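Local atomic coordinates of autophagy-related protein 9 (PDB entry 7D0I), a protein that scrambles phospholipids between the two leaflets of the membrane as a homotrimer with a central pore, and supplies membrane to the growing autophagosome. Residues A[216-220]-A[435-439]; A[381-386]-A[410-415]; A[452-458]-A[597-603]. The protein carries 1 engineered substitution. All blocks are in the same frame, centred on the assembly; numbering follows the deposited sequence.

Contact 1. Residues A[216-220]-A[435-439]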
loop_
_atom_site.group_PDB
_atom_site.type_symbol
_atom_site.label_atom_id
_atom_site.label_comp_id
_atom_site.label_asym_id
_atom_site.label_seq_id
_atom_site.Cartn_x
_atom_site.Cartn_y
_atom_site.Cartn_z
ATOM N N VAL A 216 8.380 -30.038 -50.920
ATOM C CA VAL A 216 8.433 -28.886 -51.817
ATOM C C VAL A 216 9.276 -29.216 -53.038
ATOM O O VAL A 216 8.872 -28.965 -54.181
ATOM C CB VAL A 216 8.972 -27.651 -51.075
ATOM C CG1 VAL A 216 9.263 -26.545 -52.056
ATOM C CG2 VAL A 216 7.967 -27.188 -50.050
ATOM N N ILE A 217 10.441 -29.828 -52.816
ATOM C CA ILE A 217 11.332 -30.165 -53.927
ATOM C C ILE A 217 10.650 -31.129 -54.893
ATOM O O ILE A 217 10.611 -30.898 -56.107
ATOM C CB ILE A 217 12.652 -30.745 -53.394
ATOM C CG1 ILE A 217 13.472 -29.652 -52.713
ATOM C CG2 ILE A 217 13.437 -31.396 -54.513
ATOM C CD1 ILE A 217 14.743 -30.155 -52.077
ATOM N N GLY A 218 10.102 -32.224 -54.363
ATOM C CA GLY A 218 9.499 -33.231 -55.221
ATOM C C GLY A 218 8.282 -32.722 -55.966
ATOM O O GLY A 218 8.116 -32.987 -57.156
ATOM N N PHE A 219 7.417 -31.975 -55.283
ATOM C CA PHE A 219 6.220 -31.466 -55.935
ATOM C C PHE A 219 6.569 -30.432 -56.997
ATOM O O PHE A 219 5.932 -30.388 -58.056
ATOM C CB PHE A 219 5.278 -30.879 -54.894
ATOM C CG PHE A 219 3.899 -30.622 -55.404
ATOM C CD1 PHE A 219 3.460 -29.334 -55.619
ATOM C CD2 PHE A 219 3.043 -31.670 -55.672
ATOM C CE1 PHE A 219 2.192 -29.094 -56.084
ATOM C CE2 PHE A 219 1.773 -31.435 -56.143
ATOM C CZ PHE A 219 1.347 -30.144 -56.347
ATOM N N THR A 220 7.580 -29.599 -56.743
ATOM C CA THR A 220 7.964 -28.615 -57.747
ATOM C C THR A 220 8.609 -29.285 -58.952
ATOM O O THR A 220 8.396 -28.859 -60.092
ATOM C CB THR A 220 8.909 -27.583 -57.143
ATOM O OG1 THR A 220 8.323 -27.046 -55.952
ATOM C CG2 THR A 220 9.142 -26.455 -58.123
ATOM N N ILE A 435 8.898 -20.286 -53.365
ATOM C CA ILE A 435 8.063 -21.441 -53.679
ATOM C C ILE A 435 7.366 -21.956 -52.426
ATOM O O ILE A 435 6.161 -22.241 -52.437
ATOM C CB ILE A 435 8.902 -22.542 -54.349
ATOM C CG1 ILE A 435 9.203 -22.169 -55.796
ATOM C CG2 ILE A 435 8.184 -23.867 -54.290
ATOM C CD1 ILE A 435 10.020 -23.200 -56.512
ATOM N N HIS A 436 8.111 -22.093 -51.330
ATOM C CA HIS A 436 7.535 -22.580 -50.082
ATOM C C HIS A 436 6.442 -21.653 -49.587
ATOM O O HIS A 436 5.366 -22.105 -49.185
ATOM C CB HIS A 436 8.630 -22.724 -49.028
ATOM C CG HIS A 436 8.124 -23.093 -47.670
ATOM N ND1 HIS A 436 7.519 -22.183 -46.831
ATOM C CD2 HIS A 436 8.118 -24.272 -47.010
ATOM C CE1 HIS A 436 7.171 -22.786 -45.709
ATOM N NE2 HIS A 436 7.524 -24.055 -45.792
ATOM N N ASN A 437 6.694 -20.346 -49.613
ATOM C CA ASN A 437 5.707 -19.405 -49.107
ATOM C C ASN A 437 4.483 -19.352 -50.006
ATOM O O ASN A 437 3.356 -19.242 -49.513
ATOM C CB ASN A 437 6.333 -18.026 -48.950
ATOM C CG ASN A 437 7.380 -17.996 -47.864
ATOM O OD1 ASN A 437 8.482 -17.496 -48.059
ATOM N ND2 ASN A 437 7.042 -18.549 -46.709
ATOM N N PHE A 438 4.673 -19.449 -51.324
ATOM C CA PHE A 438 3.530 -19.544 -52.219
ATOM C C PHE A 438 2.680 -20.760 -51.883
ATOM O O PHE A 438 1.475 -20.636 -51.637
ATOM C CB PHE A 438 4.008 -19.598 -53.669
ATOM C CG PHE A 438 2.957 -20.045 -54.636
ATOM C CD1 PHE A 438 1.814 -19.296 -54.837
ATOM C CD2 PHE A 438 3.121 -21.209 -55.362
ATOM C CE1 PHE A 438 0.849 -19.707 -55.729
ATOM C CE2 PHE A 438 2.159 -21.623 -56.257
ATOM C CZ PHE A 438 1.023 -20.870 -56.440
ATOM N N PHE A 439 3.298 -21.941 -51.838
ATOM C CA PHE A 439 2.542 -23.152 -51.532
ATOM C C PHE A 439 1.825 -23.040 -50.197
ATOM O O PHE A 439 0.685 -23.496 -50.060
ATOM C CB PHE A 439 3.460 -24.370 -51.530
ATOM C CG PHE A 439 3.764 -24.902 -52.893
ATOM C CD1 PHE A 439 3.255 -24.290 -54.020
ATOM C CD2 PHE A 439 4.549 -26.029 -53.049
ATOM C CE1 PHE A 439 3.533 -24.777 -55.274
ATOM C CE2 PHE A 439 4.830 -26.520 -54.297
ATOM C CZ PHE A 439 4.320 -25.896 -55.412
#

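Contact 2. Residues A[381-386]-A[410-415]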
loop_
_atom_site.group_PDB
_atom_site.type_symbol
_atom_site.label_atom_id
_atom_site.label_comp_id
_atom_site.label_asym_id
_atom_site.label_seq_id
_atom_site.Cartn_x
_atom_site.Cartn_y
_atom_site.Cartn_z
ATOM N N TRP A 381 28.489 -15.921 -38.716
ATOM C CA TRP A 381 29.615 -16.679 -39.242
ATOM C C TRP A 381 30.848 -15.814 -39.464
ATOM O O TRP A 381 31.962 -16.237 -39.146
ATOM C CB TRP A 381 29.252 -17.376 -40.551
ATOM C CG TRP A 381 30.378 -18.225 -41.052
ATOM C CD1 TRP A 381 30.618 -19.529 -40.741
ATOM C CD2 TRP A 381 31.438 -17.823 -41.932
ATOM N NE1 TRP A 381 31.751 -19.968 -41.380
ATOM C CE2 TRP A 381 32.274 -18.937 -42.115
ATOM C CE3 TRP A 381 31.758 -16.630 -42.583
ATOM C CZ2 TRP A 381 33.407 -18.895 -42.923
ATOM C CZ3 TRP A 381 32.882 -16.591 -43.385
ATOM C CH2 TRP A 381 33.692 -17.713 -43.547
ATOM N N CYS A 382 30.680 -14.615 -40.016
ATOM C CA CYS A 382 31.828 -13.759 -40.280
ATOM C C CYS A 382 32.451 -13.257 -38.988
ATOM O O CYS A 382 33.663 -13.369 -38.790
ATOM C CB CYS A 382 31.412 -12.581 -41.154
ATOM S SG CYS A 382 30.707 -13.031 -42.721
ATOM N N ILE A 383 31.636 -12.703 -38.098
ATOM C CA ILE A 383 32.136 -12.026 -36.913
ATOM C C ILE A 383 32.302 -13.001 -35.759
ATOM O O ILE A 383 33.415 -13.213 -35.273
ATOM C CB ILE A 383 31.203 -10.878 -36.509
ATOM C CG1 ILE A 383 31.085 -9.871 -37.643
ATOM C CG2 ILE A 383 31.716 -10.204 -35.277
ATOM C CD1 ILE A 383 30.170 -8.733 -37.328
ATOM N N PHE A 384 31.208 -13.610 -35.315
ATOM C CA PHE A 384 31.253 -14.340 -34.057
ATOM C C PHE A 384 32.016 -15.654 -34.148
ATOM O O PHE A 384 32.387 -16.203 -33.109
ATOM C CB PHE A 384 29.840 -14.578 -33.542
ATOM C CG PHE A 384 29.147 -13.326 -33.117
ATOM C CD1 PHE A 384 29.551 -12.652 -31.996
ATOM C CD2 PHE A 384 28.101 -12.821 -33.843
ATOM C CE1 PHE A 384 28.927 -11.502 -31.608
ATOM C CE2 PHE A 384 27.476 -11.670 -33.454
ATOM C CZ PHE A 384 27.888 -11.014 -32.335
ATOM N N ASN A 385 32.258 -16.180 -35.346
ATOM C CA ASN A 385 33.188 -17.295 -35.471
ATOM C C ASN A 385 34.632 -16.833 -35.468
ATOM O O ASN A 385 35.524 -17.626 -35.155
ATOM C CB ASN A 385 32.935 -18.082 -36.753
ATOM C CG ASN A 385 31.800 -19.050 -36.624
ATOM O OD1 ASN A 385 31.530 -19.564 -35.543
ATOM N ND2 ASN A 385 31.120 -19.311 -37.725
ATOM N N PHE A 386 34.873 -15.578 -35.815
ATOM C CA PHE A 386 36.214 -15.021 -35.881
ATOM C C PHE A 386 36.623 -14.362 -34.583
ATOM O O PHE A 386 37.810 -14.323 -34.261
ATOM C CB PHE A 386 36.276 -14.008 -37.023
ATOM C CG PHE A 386 37.554 -13.239 -37.096
ATOM C CD1 PHE A 386 38.742 -13.875 -37.379
ATOM C CD2 PHE A 386 37.556 -11.875 -36.927
ATOM C CE1 PHE A 386 39.909 -13.166 -37.465
ATOM C CE2 PHE A 386 38.718 -11.164 -37.014
ATOM C CZ PHE A 386 39.896 -11.810 -37.284
ATOM N N GLU A 410 41.730 -8.764 -41.345
ATOM C CA GLU A 410 41.333 -10.152 -41.499
ATOM C C GLU A 410 39.831 -10.330 -41.362
ATOM O O GLU A 410 39.341 -11.444 -41.552
ATOM C CB GLU A 410 42.046 -11.031 -40.472
ATOM C CG GLU A 410 43.556 -11.030 -40.600
ATOM C CD GLU A 410 44.225 -11.959 -39.611
ATOM O OE1 GLU A 410 43.520 -12.536 -38.757
ATOM O OE2 GLU A 410 45.461 -12.114 -39.691
ATOM N N LEU A 411 39.102 -9.269 -41.029
ATOM C CA LEU A 411 37.652 -9.323 -40.958
ATOM C C LEU A 411 36.996 -8.907 -42.261
ATOM O O LEU A 411 35.900 -9.382 -42.570
ATOM C CB LEU A 411 37.144 -8.443 -39.817
ATOM C CG LEU A 411 35.661 -8.539 -39.462
ATOM C CD1 LEU A 411 35.273 -9.975 -39.268
ATOM C CD2 LEU A 411 35.363 -7.748 -38.212
ATOM N N ARG A 412 37.633 -8.036 -43.042
ATOM C CA ARG A 412 37.114 -7.746 -44.372
ATOM C C ARG A 412 37.318 -8.929 -45.305
ATOM O O ARG A 412 36.474 -9.202 -46.164
ATOM C CB ARG A 412 37.778 -6.495 -44.937
ATOM C CG ARG A 412 37.731 -5.313 -44.001
ATOM C CD ARG A 412 38.130 -4.025 -44.692
ATOM N NE ARG A 412 38.177 -2.914 -43.749
ATOM C CZ ARG A 412 38.254 -1.634 -44.096
ATOM N NH1 ARG A 412 38.285 -1.292 -45.377
ATOM N NH2 ARG A 412 38.291 -0.693 -43.163
ATOM N N ARG A 413 38.421 -9.653 -45.142
ATOM C CA ARG A 413 38.648 -10.851 -45.933
ATOM C C ARG A 413 37.753 -12.009 -45.517
ATOM O O ARG A 413 37.884 -13.099 -46.081
ATOM C CB ARG A 413 40.115 -11.267 -45.848
ATOM C CG ARG A 413 41.084 -10.157 -46.208
ATOM C CD ARG A 413 42.498 -10.679 -46.431
ATOM N NE ARG A 413 42.989 -11.487 -45.319
ATOM C CZ ARG A 413 43.112 -12.811 -45.354
ATOM N NH1 ARG A 413 42.780 -13.479 -46.449
ATOM N NH2 ARG A 413 43.570 -13.466 -44.296
ATOM N N ARG A 414 36.873 -11.809 -44.537
ATOM C CA ARG A 414 35.787 -12.732 -44.241
ATOM C C ARG A 414 34.462 -12.254 -44.805
ATOM O O ARG A 414 33.689 -13.057 -45.333
ATOM C CB ARG A 414 35.643 -12.926 -42.734
ATOM C CG ARG A 414 36.868 -13.479 -42.068
ATOM C CD ARG A 414 36.647 -13.632 -40.587
ATOM N NE ARG A 414 35.637 -14.634 -40.284
ATOM C CZ ARG A 414 35.897 -15.925 -40.139
ATOM N NH1 ARG A 414 34.925 -16.776 -39.863
ATOM N NH2 ARG A 414 37.136 -16.366 -40.274
ATOM N N PHE A 415 34.184 -10.955 -44.687
ATOM C CA PHE A 415 33.001 -10.392 -45.319
ATOM C C PHE A 415 33.014 -10.638 -46.818
ATOM O O PHE A 415 31.971 -10.927 -47.414
ATOM C CB PHE A 415 32.913 -8.896 -45.028
ATOM C CG PHE A 415 32.506 -8.571 -43.623
ATOM C CD1 PHE A 415 31.689 -9.422 -42.909
ATOM C CD2 PHE A 415 32.936 -7.409 -43.018
ATOM C CE1 PHE A 415 31.312 -9.115 -41.623
ATOM C CE2 PHE A 415 32.562 -7.105 -41.735
ATOM C CZ PHE A 415 31.752 -7.956 -41.038
#

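Contact 3. Residues A[452-458]-A[597-603]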
loop_
_atom_site.group_PDB
_atom_site.type_symbol
_atom_site.label_atom_id
_atom_site.label_comp_id
_atom_site.label_asym_id
_atom_site.label_seq_id
_atom_site.Cartn_x
_atom_site.Cartn_y
_atom_site.Cartn_z
ATOM N N LEU A 452 -5.318 -11.704 -44.454
ATOM C CA LEU A 452 -4.311 -10.981 -45.216
ATOM C C LEU A 452 -3.769 -9.778 -44.467
ATOM O O LEU A 452 -2.628 -9.372 -44.704
ATOM C CB LEU A 452 -4.889 -10.524 -46.560
ATOM C CG LEU A 452 -3.918 -10.051 -47.647
ATOM C CD1 LEU A 452 -4.444 -10.453 -49.005
ATOM C CD2 LEU A 452 -3.709 -8.548 -47.592
ATOM N N SER A 453 -4.558 -9.205 -43.563
ATOM C CA SER A 453 -4.127 -8.085 -42.743
ATOM C C SER A 453 -3.521 -8.524 -41.419
ATOM O O SER A 453 -3.456 -7.721 -40.482
ATOM C CB SER A 453 -5.300 -7.139 -42.484
ATOM O OG SER A 453 -4.972 -6.200 -41.475
ATOM N N THR A 454 -3.095 -9.778 -41.307
ATOM C CA THR A 454 -2.428 -10.227 -40.096
ATOM C C THR A 454 -1.069 -9.557 -40.001
ATOM O O THR A 454 -0.213 -9.753 -40.866
ATOM C CB THR A 454 -2.277 -11.741 -40.095
ATOM O OG1 THR A 454 -3.553 -12.346 -39.856
ATOM C CG2 THR A 454 -1.318 -12.168 -39.015
ATOM N N ARG A 455 -0.874 -8.761 -38.962
ATOM C CA ARG A 455 0.357 -8.015 -38.789
ATOM C C ARG A 455 1.260 -8.703 -37.778
ATOM O O ARG A 455 0.798 -9.308 -36.810
ATOM C CB ARG A 455 0.061 -6.586 -38.348
ATOM C CG ARG A 455 -0.768 -5.808 -39.341
ATOM C CD ARG A 455 -1.226 -4.487 -38.770
ATOM N NE ARG A 455 -0.236 -3.436 -38.944
ATOM C CZ ARG A 455 -0.299 -2.518 -39.898
ATOM N NH1 ARG A 455 -1.309 -2.528 -40.747
ATOM N NH2 ARG A 455 0.636 -1.591 -39.999
ATOM N N ARG A 456 2.560 -8.611 -38.031
ATOM C CA ARG A 456 3.590 -9.182 -37.185
ATOM C C ARG A 456 4.751 -8.204 -37.128
ATOM O O ARG A 456 4.870 -7.313 -37.969
ATOM C CB ARG A 456 4.060 -10.537 -37.715
ATOM C CG ARG A 456 3.010 -11.620 -37.700
ATOM C CD ARG A 456 2.910 -12.261 -36.341
ATOM N NE ARG A 456 1.822 -13.225 -36.259
ATOM C CZ ARG A 456 0.607 -12.942 -35.801
ATOM N NH1 ARG A 456 0.323 -11.720 -35.381
ATOM N NH2 ARG A 456 -0.321 -13.884 -35.762
ATOM N N TYR A 457 5.609 -8.368 -36.128
ATOM C CA TYR A 457 6.792 -7.530 -36.027
ATOM C C TYR A 457 7.839 -7.979 -37.030
ATOM O O TYR A 457 8.072 -9.175 -37.208
ATOM C CB TYR A 457 7.379 -7.579 -34.619
ATOM C CG TYR A 457 6.475 -7.049 -33.541
ATOM C CD1 TYR A 457 6.222 -5.698 -33.419
ATOM C CD2 TYR A 457 5.896 -7.898 -32.628
ATOM C CE1 TYR A 457 5.403 -5.219 -32.435
ATOM C CE2 TYR A 457 5.080 -7.423 -31.639
ATOM C CZ TYR A 457 4.838 -6.088 -31.548
ATOM O OH TYR A 457 4.022 -5.622 -30.558
ATOM N N THR A 458 8.471 -7.016 -37.685
ATOM C CA THR A 458 9.533 -7.335 -38.617
ATOM C C THR A 458 10.726 -7.918 -37.867
ATOM O O THR A 458 10.902 -7.660 -36.679
ATOM C CB THR A 458 9.960 -6.096 -39.387
ATOM O OG1 THR A 458 10.538 -5.153 -38.484
ATOM C CG2 THR A 458 8.774 -5.465 -40.049
ATOM N N CYS A 597 4.035 1.396 -37.167
ATOM C CA CYS A 597 3.619 0.522 -38.250
ATOM C C CYS A 597 4.761 0.189 -39.193
ATOM O O CYS A 597 4.639 -0.749 -39.984
ATOM C CB CYS A 597 2.464 1.148 -39.026
ATOM S SG CYS A 597 0.849 0.850 -38.291
ATOM N N SER A 598 5.858 0.942 -39.141
ATOM C CA SER A 598 7.079 0.458 -39.769
ATOM C C SER A 598 7.680 -0.697 -38.980
ATOM O O SER A 598 8.315 -1.580 -39.563
ATOM C CB SER A 598 8.102 1.578 -39.897
ATOM O OG SER A 598 8.805 1.742 -38.683
ATOM N N LEU A 599 7.498 -0.703 -37.659
ATOM C CA LEU A 599 7.965 -1.825 -36.846
ATOM C C LEU A 599 7.013 -3.012 -36.878
ATOM O O LEU A 599 7.457 -4.154 -36.772
ATOM C CB LEU A 599 8.153 -1.391 -35.398
ATOM C CG LEU A 599 9.265 -0.405 -35.076
ATOM C CD1 LEU A 599 8.957 0.265 -33.773
ATOM C CD2 LEU A 599 10.577 -1.131 -34.991
ATOM N N TYR A 600 5.718 -2.766 -37.016
ATOM C CA TYR A 600 4.666 -3.773 -36.902
ATOM C C TYR A 600 3.963 -3.846 -38.249
ATOM O O TYR A 600 2.958 -3.173 -38.464
ATOM C CB TYR A 600 3.735 -3.373 -35.787
ATOM C CG TYR A 600 2.533 -4.234 -35.524
ATOM C CD1 TYR A 600 2.656 -5.458 -34.909
ATOM C CD2 TYR A 600 1.268 -3.781 -35.813
ATOM C CE1 TYR A 600 1.561 -6.222 -34.638
ATOM C CE2 TYR A 600 0.170 -4.539 -35.545
ATOM C CZ TYR A 600 0.321 -5.759 -34.959
ATOM O OH TYR A 600 -0.782 -6.524 -34.693
ATOM N N SER A 601 4.487 -4.663 -39.153
ATOM C CA SER A 601 4.088 -4.626 -40.550
ATOM C C SER A 601 3.100 -5.738 -40.856
ATOM O O SER A 601 2.704 -6.510 -39.987
ATOM C CB SER A 601 5.310 -4.738 -41.457
ATOM O OG SER A 601 6.160 -3.618 -41.318
ATOM N N TYR A 602 2.692 -5.816 -42.116
ATOM C CA TYR A 602 1.880 -6.926 -42.578
ATOM C C TYR A 602 2.748 -8.157 -42.770
ATOM O O TYR A 602 3.927 -8.059 -43.109
ATOM C CB TYR A 602 1.188 -6.588 -43.895
ATOM C CG TYR A 602 0.127 -5.528 -43.791
ATOM C CD1 TYR A 602 -1.093 -5.802 -43.207
ATOM C CD2 TYR A 602 0.339 -4.260 -44.303
ATOM C CE1 TYR A 602 -2.063 -4.843 -43.116
ATOM C CE2 TYR A 602 -0.627 -3.293 -44.215
ATOM C CZ TYR A 602 -1.826 -3.590 -43.622
ATOM O OH TYR A 602 -2.798 -2.627 -43.532
ATOM N N ARG A 603 2.155 -9.328 -42.562
ATOM C CA ARG A 603 2.929 -10.552 -42.705
ATOM C C ARG A 603 3.359 -10.779 -44.147
ATOM O O ARG A 603 4.447 -11.310 -44.395
ATOM C CB ARG A 603 2.125 -11.738 -42.190
ATOM C CG ARG A 603 2.819 -13.061 -42.356
ATOM C CD ARG A 603 1.899 -14.196 -41.991
ATOM N NE ARG A 603 1.741 -14.336 -40.552
ATOM C CZ ARG A 603 0.898 -15.182 -39.976
ATOM N NH1 ARG A 603 0.126 -15.957 -40.723
ATOM N NH2 ARG A 603 0.818 -15.248 -38.656
#

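Contact 1. Residues A[216-220]-A[435-439]
Two helices cross steeply here, at 82° with their axes 11.1 Å apart, and large and small side chains together bridge the gap. F439, with chi1 in the m well (-80°), reaches across and sets its CE2 3.4 Å from CD1 of F219. F219, chi1 t, offers its ring edge to that atom; the ring centroids lie 5.5 Å apart with planes at 73°, an oblique meeting. V216, also t, spreads its methyls over two neighbours: CG1 packs 3.7 Å from CG2 of I435, while CG2 lies 4.2 Å from CD2 of H436. T220 adopts m, which turns OG1 back onto its own helix to donate to V216 O at 2.7 Å. With its polar group paired this way, T220 can sit in an apolar setting, OG1 3.6 Å from I435 CG2 and 3.9 Å from F439 CE2. The join rests mainly on apolar and aromatic contacts, with the H436 ring and the T220 hydroxyl at its polar points. F507 of the second subunit packs on V216, H436 and F439, and F512 of that subunit meets the F219 ring. The arrangement is membrane-embedded helix packing at a subunit interface of the trimer, between transmembrane helix 198-223 and intramembrane helix 427-447, whose N437 lines a detergent-binding pocket.

Contact 2. Residues A[381-386]-A[410-415]
R414 donates twice to backbone carbonyls of segment 381-386: NE to C382 O at 2.8 Å and NH1 to W381 O at 3.1 Å. The same guanidinium lies flat on the W381 indole, planes at 27°, with CZ 4.6 Å from the centroid of the six-membered ring, a cation-pi stack. F386 CB closes the opposite face, 3.4 Å from R414 NE, so that the arginine is a knob in a hole formed by W381, C382, N385 and F386. Farther out the packing is apolar. F415 CE1 touches C382 CB at 3.5 Å, with C382 SG beside the ring edge, and F415 CZ reaches I383 CG1 at 4.0 Å. L411 CD1 packs 3.8 Å from F386 CD2, and helix 629-638 adds I632 against both I383 and L411. The chemistry implies that one arginine serves as both hydrogen-bond donor and flat cation, satisfying the carbonyls of W381 and C382 while its two faces are held by the W381 ring and F386 CB.

Contact 3. Residues A[452-458]-A[597-603]
Main-chain pairing runs outward from R456 and S601, the antiparallel hydrogen-bonded pair: R456 N donates to S601 O at 2.9 Å, and S601 N returns a weak bond to R456 O, also 2.9 Å. Beyond the strands, R603 N gives to T454 O at 2.9 Å and T458 N to L599 O at 3.2 Å. Y600 O is taken by the side chain of R455, whose NE lies 3.2 Å from it. That guanidinium also covers a face of Y602, CZ 4.4 Å from the ring centroid, a cation-pi contact, while R455 CB makes a CH-pi contact with Y600. The motif is a short two-stranded antiparallel sheet, 455-457 with 600-602, its strands at 135°; the second strand joins helix 591-599 to helix 603-624, with Y602 as N-cap. Y457 and Y600 share one face, CE1 of Y457 3.7 Å from CD1 of Y600, and their hydroxyls bond to S482 and S487. On the face of R456 and S601 two like charges approach, R456 NE 3.3 Å from R603 NH2; E559 of the second subunit forms a salt bridge with R603 and a long, weak ion pair with R456. T458 OG1 caps A461 N, leading into helix 461-464.

In the fold
From the N terminus, helix 198-223 supplies the first half of contact 1, and its partner 435-439 arrives 215 residues later, closing a loop that joins a transmembrane helix to intramembrane helix 427-447. Contact 2 is nested in that loop: 381-386 meets 410-415 after a short excursion, and helix 412-425 is followed directly by helix 427-447. Contact 3 comes in series, opening after contact 1 has closed, and brings 452-458 together with the strand leading into helix 603-624. No two contacts touch; nearest atoms are about 8 Å apart for contacts 1 and 3, and about 22 Å for 1 and 2. Contacts 1 and 3 both reach the second subunit.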